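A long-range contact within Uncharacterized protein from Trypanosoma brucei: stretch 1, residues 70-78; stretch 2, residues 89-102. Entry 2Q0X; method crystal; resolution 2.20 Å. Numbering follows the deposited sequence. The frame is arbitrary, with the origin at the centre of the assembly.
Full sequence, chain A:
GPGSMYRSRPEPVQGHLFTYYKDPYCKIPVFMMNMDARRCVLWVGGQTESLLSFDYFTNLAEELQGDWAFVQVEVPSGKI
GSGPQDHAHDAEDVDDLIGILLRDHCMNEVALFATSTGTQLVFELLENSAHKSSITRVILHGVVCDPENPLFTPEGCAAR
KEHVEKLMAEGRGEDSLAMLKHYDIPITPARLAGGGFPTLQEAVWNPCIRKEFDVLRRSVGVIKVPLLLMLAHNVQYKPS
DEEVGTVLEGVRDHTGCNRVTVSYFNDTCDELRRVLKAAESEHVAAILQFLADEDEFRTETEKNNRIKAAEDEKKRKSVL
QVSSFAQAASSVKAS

Stretch 1, residues 70-78: FVQVEVPSG
Stretch 2, residues 89-102: HDAEDVDDLIGILL

A strand that packs on a helix usually offers every second side chain to it, and the contact between residues 70-78 and 89-102 of this trypanosomal protein is a compact example, apolar along the strand and polar where the strand gives way to a turn. Stretch 2 is helical throughout, with N-to-O hydrogen bonds four residues apart such as Val94 N to Asp90 O at 2.9 Å and Leu101 N to Leu97 O at 2.8 Å. The two stretches run in opposite senses: Val71 lies nearest Leu101, CA to CA 9.5 Å, and Pro76 nearest Asp90, CA to CA 6.5 Å, so the backbones converge toward the turn.

Residues 70-73 are extended, with phi near -125° and psi between 118° and 144°. Phe70 (chi1 t) makes no contact with the helix. Val71, chi1 t, points its CA-to-CB bond toward the helix, and its CG2 lies 4.4 Å from CD2 of Leu101 (chi1 m, chi2 t), a loose apolar contact. Gln72 (m, t, chi3 79°) points away, as alternation requires. Val73 points toward the helix again, now with chi1 p; its CB sits 3.7 Å from CD2 of Leu97 (chi1 t, chi2 p). Leu97 and Leu101, one helical turn apart, thus match two strand residues that are themselves two apart.

Beyond the strand, Glu74 (phi/psi -90/123; m, t, chi3 165°) is out of reach. Val75 (-50/123, chi1 t) directs its CA-to-CB bond sideways, yet its CG1 approaches Asp90 OD2 to 3.0 Å, a tight carbon-oxygen contact. Pro76 begins a short 3-10 segment at -56/-36. Its ring, C-gamma exo, meets two acidic side chains: CD is 3.4 Å from Asp90 OD1, and CG is 3.4 Å from Asp93 OD2 (chi1 m, chi2 -22°).

Ser77 (-70/-8, chi1 p) provides the polar anchor. Its backbone N donates to Asp90 OD1 at 3.2 Å with an N-H...O angle of 140°, while its OG donates to Asp90 OD2 at 2.3 Å, a very short separation. One carboxylate therefore receives both donors of a single residue, one on each oxygen. Asp90 reaches them with chi1 at -92°, between wells, and chi2 at -11°. Gly78 (-73/-15) makes no contact with the helix, but its N bonds to Val75 O at 2.9 Å, closing the turn that carries Ser77; a CB here would clash with that same oxygen.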

ATOM      1  N   PHE A  70       2.341   2.396 -19.336  1.00 23.35           N
ATOM      2  CA  PHE A  70       2.990   1.821 -18.165  1.00 23.46           C
ATOM      3  C   PHE A  70       1.975   1.851 -17.023  1.00 23.61           C
ATOM      4  O   PHE A  70       1.494   2.913 -16.652  1.00 23.00           O
ATOM      5  CB  PHE A  70       4.277   2.585 -17.790  1.00 23.42           C
ATOM      6  CG  PHE A  70       5.143   1.852 -16.784  1.00 23.87           C
ATOM      7  CD1 PHE A  70       5.295   2.331 -15.482  1.00 23.70           C
ATOM      8  CD2 PHE A  70       5.777   0.668 -17.128  1.00 23.44           C
ATOM      9  CE1 PHE A  70       6.070   1.663 -14.548  1.00 23.15           C
ATOM     10  CE2 PHE A  70       6.543  -0.014 -16.193  1.00 23.73           C
ATOM     11  CZ  PHE A  70       6.680   0.491 -14.885  1.00 23.37           C
ATOM     12  N   VAL A  71       1.614   0.663 -16.528  1.00 23.84           N
ATOM     13  CA  VAL A  71       0.611   0.518 -15.489  1.00 24.03           C
ATOM     14  C   VAL A  71       1.229  -0.195 -14.297  1.00 24.16           C
ATOM     15  O   VAL A  71       1.974  -1.153 -14.479  1.00 24.11           O
ATOM     16  CB  VAL A  71      -0.606  -0.301 -15.964  1.00 24.24           C
ATOM     17  CG1 VAL A  71      -1.636  -0.453 -14.830  1.00 23.69           C
ATOM     18  CG2 VAL A  71      -1.260   0.344 -17.212  1.00 23.84           C
ATOM     19  N   GLN A  72       0.883   0.292 -13.095  1.00 23.98           N
ATOM     20  CA  GLN A  72       1.383  -0.211 -11.817  1.00 23.73           C
ATOM     21  C   GLN A  72       0.241  -0.502 -10.878  1.00 23.85           C
ATOM     22  O   GLN A  72      -0.674   0.296 -10.756  1.00 23.60           O
ATOM     23  CB  GLN A  72       2.263   0.842 -11.169  1.00 23.31           C
ATOM     24  CG  GLN A  72       3.514   1.121 -11.929  1.00 23.06           C
ATOM     25  CD  GLN A  72       4.290   2.281 -11.336  1.00 22.58           C
ATOM     26  OE1 GLN A  72       4.996   2.125 -10.334  1.00 20.62           O
ATOM     27  NE2 GLN A  72       4.140   3.461 -11.937  1.00 22.46           N
ATOM     28  N   VAL A  73       0.305  -1.646 -10.214  1.00 24.60           N
ATOM     29  CA  VAL A  73      -0.701  -2.044  -9.231  1.00 25.33           C
ATOM     30  C   VAL A  73       0.069  -2.444  -7.995  1.00 26.47           C
ATOM     31  O   VAL A  73       1.152  -3.030  -8.090  1.00 26.39           O
ATOM     32  CB  VAL A  73      -1.611  -3.228  -9.742  1.00 25.33           C
ATOM     33  CG1 VAL A  73      -0.818  -4.504  -9.998  1.00 24.54           C
ATOM     34  CG2 VAL A  73      -2.789  -3.525  -8.777  1.00 24.50           C
ATOM     35  N   GLU A  74      -0.482  -2.137  -6.828  1.00 27.98           N
ATOM     36  CA  GLU A  74       0.077  -2.674  -5.593  1.00 29.11           C
ATOM     37  C   GLU A  74      -0.580  -3.997  -5.255  1.00 29.19           C
ATOM     38  O   GLU A  74      -1.795  -4.076  -5.142  1.00 30.26           O
ATOM     39  CB  GLU A  74      -0.044  -1.663  -4.452  1.00 29.44           C
ATOM     40  CG  GLU A  74       1.005  -0.567  -4.568  1.00 30.00           C
ATOM     41  CD  GLU A  74       0.808   0.580  -3.571  1.00 30.16           C
ATOM     42  OE1 GLU A  74       1.790   1.371  -3.404  1.00 28.36           O
ATOM     43  OE2 GLU A  74      -0.323   0.676  -2.981  1.00 31.12           O
ATOM     44  N   VAL A  75       0.244  -5.028  -5.111  1.00 29.39           N
ATOM     45  CA  VAL A  75      -0.192  -6.360  -4.658  1.00 29.54           C
ATOM     46  C   VAL A  75      -1.020  -6.233  -3.379  1.00 28.71           C
ATOM     47  O   VAL A  75      -0.529  -5.697  -2.401  1.00 27.91           O
ATOM     48  CB  VAL A  75       1.024  -7.283  -4.335  1.00 29.63           C
ATOM     49  CG1 VAL A  75       0.556  -8.685  -4.010  1.00 31.86           C
ATOM     50  CG2 VAL A  75       1.935  -7.362  -5.469  1.00 31.79           C
ATOM     51  N   PRO A  76      -2.275  -6.738  -3.385  1.00 28.18           N
ATOM     52  CA  PRO A  76      -3.169  -6.631  -2.217  1.00 27.70           C
ATOM     53  C   PRO A  76      -2.603  -7.218  -0.915  1.00 27.27           C
ATOM     54  O   PRO A  76      -2.863  -6.693   0.165  1.00 27.13           O
ATOM     55  CB  PRO A  76      -4.401  -7.431  -2.645  1.00 27.83           C
ATOM     56  CG  PRO A  76      -4.357  -7.444  -4.129  1.00 28.03           C
ATOM     57  CD  PRO A  76      -2.929  -7.406  -4.522  1.00 27.98           C
ATOM     58  N   SER A  77      -1.864  -8.321  -1.041  1.00 26.78           N
ATOM     59  CA  SER A  77      -1.224  -8.982   0.081  1.00 26.31           C
ATOM     60  C   SER A  77      -0.058  -8.177   0.651  1.00 26.04           C
ATOM     61  O   SER A  77       0.488  -8.548   1.678  1.00 25.95           O
ATOM     62  CB  SER A  77      -0.727 -10.373  -0.335  1.00 25.95           C
ATOM     63  OG  SER A  77       0.276 -10.252  -1.323  1.00 25.71           O
ATOM     64  N   GLY A  78       0.326  -7.096  -0.020  1.00 26.13           N
ATOM     65  CA  GLY A  78       1.284  -6.148   0.523  1.00 26.35           C
ATOM     66  C   GLY A  78       0.684  -5.306   1.643  1.00 26.82           C
ATOM     67  O   GLY A  78       1.413  -4.669   2.380  1.00 26.76           O
ATOM     68  N   HIS A  89      -4.663 -16.100  -4.986  1.00 28.48           N
ATOM     69  CA  HIS A  89      -5.675 -15.053  -4.884  1.00 28.30           C
ATOM     70  C   HIS A  89      -5.151 -13.696  -5.330  1.00 27.89           C
ATOM     71  O   HIS A  89      -5.866 -12.977  -6.008  1.00 27.79           O
ATOM     72  CB  HIS A  89      -6.255 -15.000  -3.477  1.00 28.58           C
ATOM     73  CG  HIS A  89      -7.111 -16.185  -3.139  1.00 28.73           C
ATOM     74  ND1 HIS A  89      -6.589 -17.449  -2.972  1.00 29.17           N
ATOM     75  CD2 HIS A  89      -8.445 -16.298  -2.931  1.00 29.35           C
ATOM     76  CE1 HIS A  89      -7.567 -18.293  -2.685  1.00 29.70           C
ATOM     77  NE2 HIS A  89      -8.704 -17.618  -2.653  1.00 29.56           N
ATOM     78  N   ASP A  90      -3.915 -13.353  -4.964  1.00 27.51           N
ATOM     79  CA  ASP A  90      -3.235 -12.178  -5.517  1.00 27.46           C
ATOM     80  C   ASP A  90      -3.236 -12.218  -7.054  1.00 26.89           C
ATOM     81  O   ASP A  90      -3.570 -11.225  -7.695  1.00 26.33           O
ATOM     82  CB  ASP A  90      -1.767 -12.118  -5.050  1.00 27.87           C
ATOM     83  CG  ASP A  90      -1.557 -11.304  -3.762  1.00 29.40           C
ATOM     84  OD1 ASP A  90      -2.454 -10.586  -3.275  1.00 29.14           O
ATOM     85  OD2 ASP A  90      -0.421 -11.381  -3.241  1.00 32.83           O
ATOM     86  N   ALA A  91      -2.824 -13.369  -7.610  1.00 26.33           N
ATOM     87  CA  ALA A  91      -2.820 -13.633  -9.056  1.00 26.18           C
ATOM     88  C   ALA A  91      -4.178 -13.385  -9.687  1.00 25.80           C
ATOM     89  O   ALA A  91      -4.279 -12.705 -10.705  1.00 25.62           O
ATOM     90  CB  ALA A  91      -2.403 -15.086  -9.332  1.00 25.83           C
ATOM     91  N   GLU A  92      -5.202 -13.940  -9.055  1.00 25.54           N
ATOM     92  CA  GLU A  92      -6.577 -13.746  -9.466  1.00 26.06           C
ATOM     93  C   GLU A  92      -6.985 -12.273  -9.502  1.00 25.52           C
ATOM     94  O   GLU A  92      -7.590 -11.828 -10.466  1.00 24.93           O
ATOM     95  CB  GLU A  92      -7.518 -14.539  -8.556  1.00 26.68           C
ATOM     96  CG  GLU A  92      -8.963 -14.446  -8.983  1.00 28.70           C
ATOM     97  CD  GLU A  92      -9.843 -15.460  -8.302  1.00 31.35           C
ATOM     98  OE1 GLU A  92      -9.625 -15.731  -7.088  1.00 33.80           O
ATOM     99  OE2 GLU A  92     -10.774 -15.964  -8.975  1.00 32.81           O
ATOM    100  N   ASP A  93      -6.658 -11.526  -8.446  1.00 25.47           N
ATOM    101  CA  ASP A  93      -6.869 -10.073  -8.424  1.00 25.18           C
ATOM    102  C   ASP A  93      -6.153  -9.361  -9.568  1.00 24.58           C
ATOM    103  O   ASP A  93      -6.724  -8.485 -10.204  1.00 24.77           O
ATOM    104  CB  ASP A  93      -6.383  -9.471  -7.096  1.00 25.74           C
ATOM    105  CG  ASP A  93      -7.164  -9.968  -5.914  1.00 25.52           C
ATOM    106  OD1 ASP A  93      -8.299 -10.420  -6.098  1.00 26.21           O
ATOM    107  OD2 ASP A  93      -6.626  -9.925  -4.803  1.00 27.19           O
ATOM    108  N   VAL A  94      -4.911  -9.741  -9.832  1.00 24.12           N
ATOM    109  CA  VAL A  94      -4.175  -9.215 -10.990  1.00 23.68           C
ATOM    110  C   VAL A  94      -4.840  -9.566 -12.332  1.00 23.76           C
ATOM    111  O   VAL A  94      -4.894  -8.716 -13.238  1.00 23.59           O
ATOM    112  CB  VAL A  94      -2.684  -9.617 -10.958  1.00 23.80           C
ATOM    113  CG1 VAL A  94      -1.949  -9.069 -12.194  1.00 23.95           C
ATOM    114  CG2 VAL A  94      -2.003  -9.059  -9.640  1.00 22.21           C
ATOM    115  N   ASP A  95      -5.378 -10.788 -12.443  1.00 23.65           N
ATOM    116  CA  ASP A  95      -6.080 -11.210 -13.661  1.00 23.74           C
ATOM    117  C   ASP A  95      -7.349 -10.408 -13.925  1.00 23.67           C
ATOM    118  O   ASP A  95      -7.656 -10.073 -15.065  1.00 23.01           O
ATOM    119  CB  ASP A  95      -6.410 -12.697 -13.615  1.00 23.84           C
ATOM    120  CG  ASP A  95      -6.492 -13.310 -15.004  1.00 24.22           C
ATOM    121  OD1 ASP A  95      -5.660 -12.934 -15.872  1.00 24.78           O
ATOM    122  OD2 ASP A  95      -7.401 -14.143 -15.220  1.00 23.67           O
ATOM    123  N   ASP A  96      -8.070 -10.098 -12.852  1.00 24.22           N
ATOM    124  CA  ASP A  96      -9.207  -9.179 -12.895  1.00 24.48           C
ATOM    125  C   ASP A  96      -8.802  -7.786 -13.410  1.00 23.98           C
ATOM    126  O   ASP A  96      -9.541  -7.148 -14.152  1.00 24.14           O
ATOM    127  CB  ASP A  96      -9.856  -9.045 -11.499  1.00 24.96           C
ATOM    128  CG  ASP A  96     -10.422 -10.380 -10.962  1.00 26.59           C
ATOM    129  OD1 ASP A  96     -10.660 -11.308 -11.780  1.00 27.95           O
ATOM    130  OD2 ASP A  96     -10.639 -10.496  -9.718  1.00 28.54           O
ATOM    131  N   LEU A  97      -7.634  -7.297 -13.010  1.00 23.52           N
ATOM    132  CA  LEU A  97      -7.148  -6.015 -13.530  1.00 22.48           C
ATOM    133  C   LEU A  97      -6.824  -6.126 -15.028  1.00 21.67           C
ATOM    134  O   LEU A  97      -7.196  -5.255 -15.812  1.00 21.08           O
ATOM    135  CB  LEU A  97      -5.926  -5.526 -12.739  1.00 22.50           C
ATOM    136  CG  LEU A  97      -5.263  -4.256 -13.273  1.00 22.47           C
ATOM    137  CD1 LEU A  97      -6.319  -3.124 -13.454  1.00 21.00           C
ATOM    138  CD2 LEU A  97      -4.032  -3.825 -12.426  1.00 22.68           C
ATOM    139  N   ILE A  98      -6.150  -7.202 -15.420  1.00 20.89           N
ATOM    140  CA  ILE A  98      -5.881  -7.447 -16.834  1.00 20.42           C
ATOM    141  C   ILE A  98      -7.175  -7.389 -17.661  1.00 20.49           C
ATOM    142  O   ILE A  98      -7.232  -6.705 -18.679  1.00 20.58           O
ATOM    143  CB  ILE A  98      -5.130  -8.769 -17.066  1.00 20.38           C
ATOM    144  CG1 ILE A  98      -3.728  -8.693 -16.444  1.00 20.43           C
ATOM    145  CG2 ILE A  98      -5.022  -9.092 -18.575  1.00 19.24           C
ATOM    146  CD1 ILE A  98      -2.961 -10.052 -16.455  1.00 19.85           C
ATOM    147  N   GLY A  99      -8.211  -8.094 -17.209  1.00 20.36           N
ATOM    148  CA  GLY A  99      -9.519  -8.001 -17.809  1.00 20.10           C
ATOM    149  C   GLY A  99     -10.078  -6.591 -17.944  1.00 20.13           C
ATOM    150  O   GLY A  99     -10.620  -6.218 -19.003  1.00 19.74           O
ATOM    151  N   ILE A 100      -9.978  -5.816 -16.869  1.00 20.16           N
ATOM    152  CA  ILE A 100     -10.393  -4.412 -16.879  1.00 20.43           C
ATOM    153  C   ILE A 100      -9.603  -3.605 -17.914  1.00 20.12           C
ATOM    154  O   ILE A 100     -10.165  -2.862 -18.706  1.00 19.64           O
ATOM    155  CB  ILE A 100     -10.210  -3.784 -15.484  1.00 21.17           C
ATOM    156  CG1 ILE A 100     -11.303  -4.281 -14.536  1.00 21.61           C
ATOM    157  CG2 ILE A 100     -10.160  -2.227 -15.558  1.00 21.05           C
ATOM    158  CD1 ILE A 100     -10.888  -4.151 -13.047  1.00 22.14           C
ATOM    159  N   LEU A 101      -8.294  -3.760 -17.920  1.00 20.14           N
ATOM    160  CA  LEU A 101      -7.463  -3.040 -18.882  1.00 20.46           C
ATOM    161  C   LEU A 101      -7.804  -3.361 -20.347  1.00 20.79           C
ATOM    162  O   LEU A 101      -7.840  -2.472 -21.216  1.00 20.23           O
ATOM    163  CB  LEU A 101      -5.994  -3.361 -18.632  1.00 20.39           C
ATOM    164  CG  LEU A 101      -5.387  -2.771 -17.357  1.00 20.63           C
ATOM    165  CD1 LEU A 101      -4.024  -3.352 -17.096  1.00 18.71           C
ATOM    166  CD2 LEU A 101      -5.324  -1.222 -17.461  1.00 20.21           C
ATOM    167  N   LEU A 102      -8.028  -4.645 -20.614  1.00 21.32           N
ATOM    168  CA  LEU A 102      -8.350  -5.093 -21.961  1.00 21.72           C
ATOM    169  C   LEU A 102      -9.680  -4.518 -22.396  1.00 22.41           C
ATOM    170  O   LEU A 102      -9.760  -3.879 -23.441  1.00 22.22           O
ATOM    171  CB  LEU A 102      -8.364  -6.616 -22.055  1.00 21.51           C
ATOM    172  CG  LEU A 102      -7.030  -7.331 -21.829  1.00 21.19           C
ATOM    173  CD1 LEU A 102      -7.220  -8.856 -21.871  1.00 21.00           C
ATOM    174  CD2 LEU A 102      -5.979  -6.882 -22.829  1.00 20.48           C
TER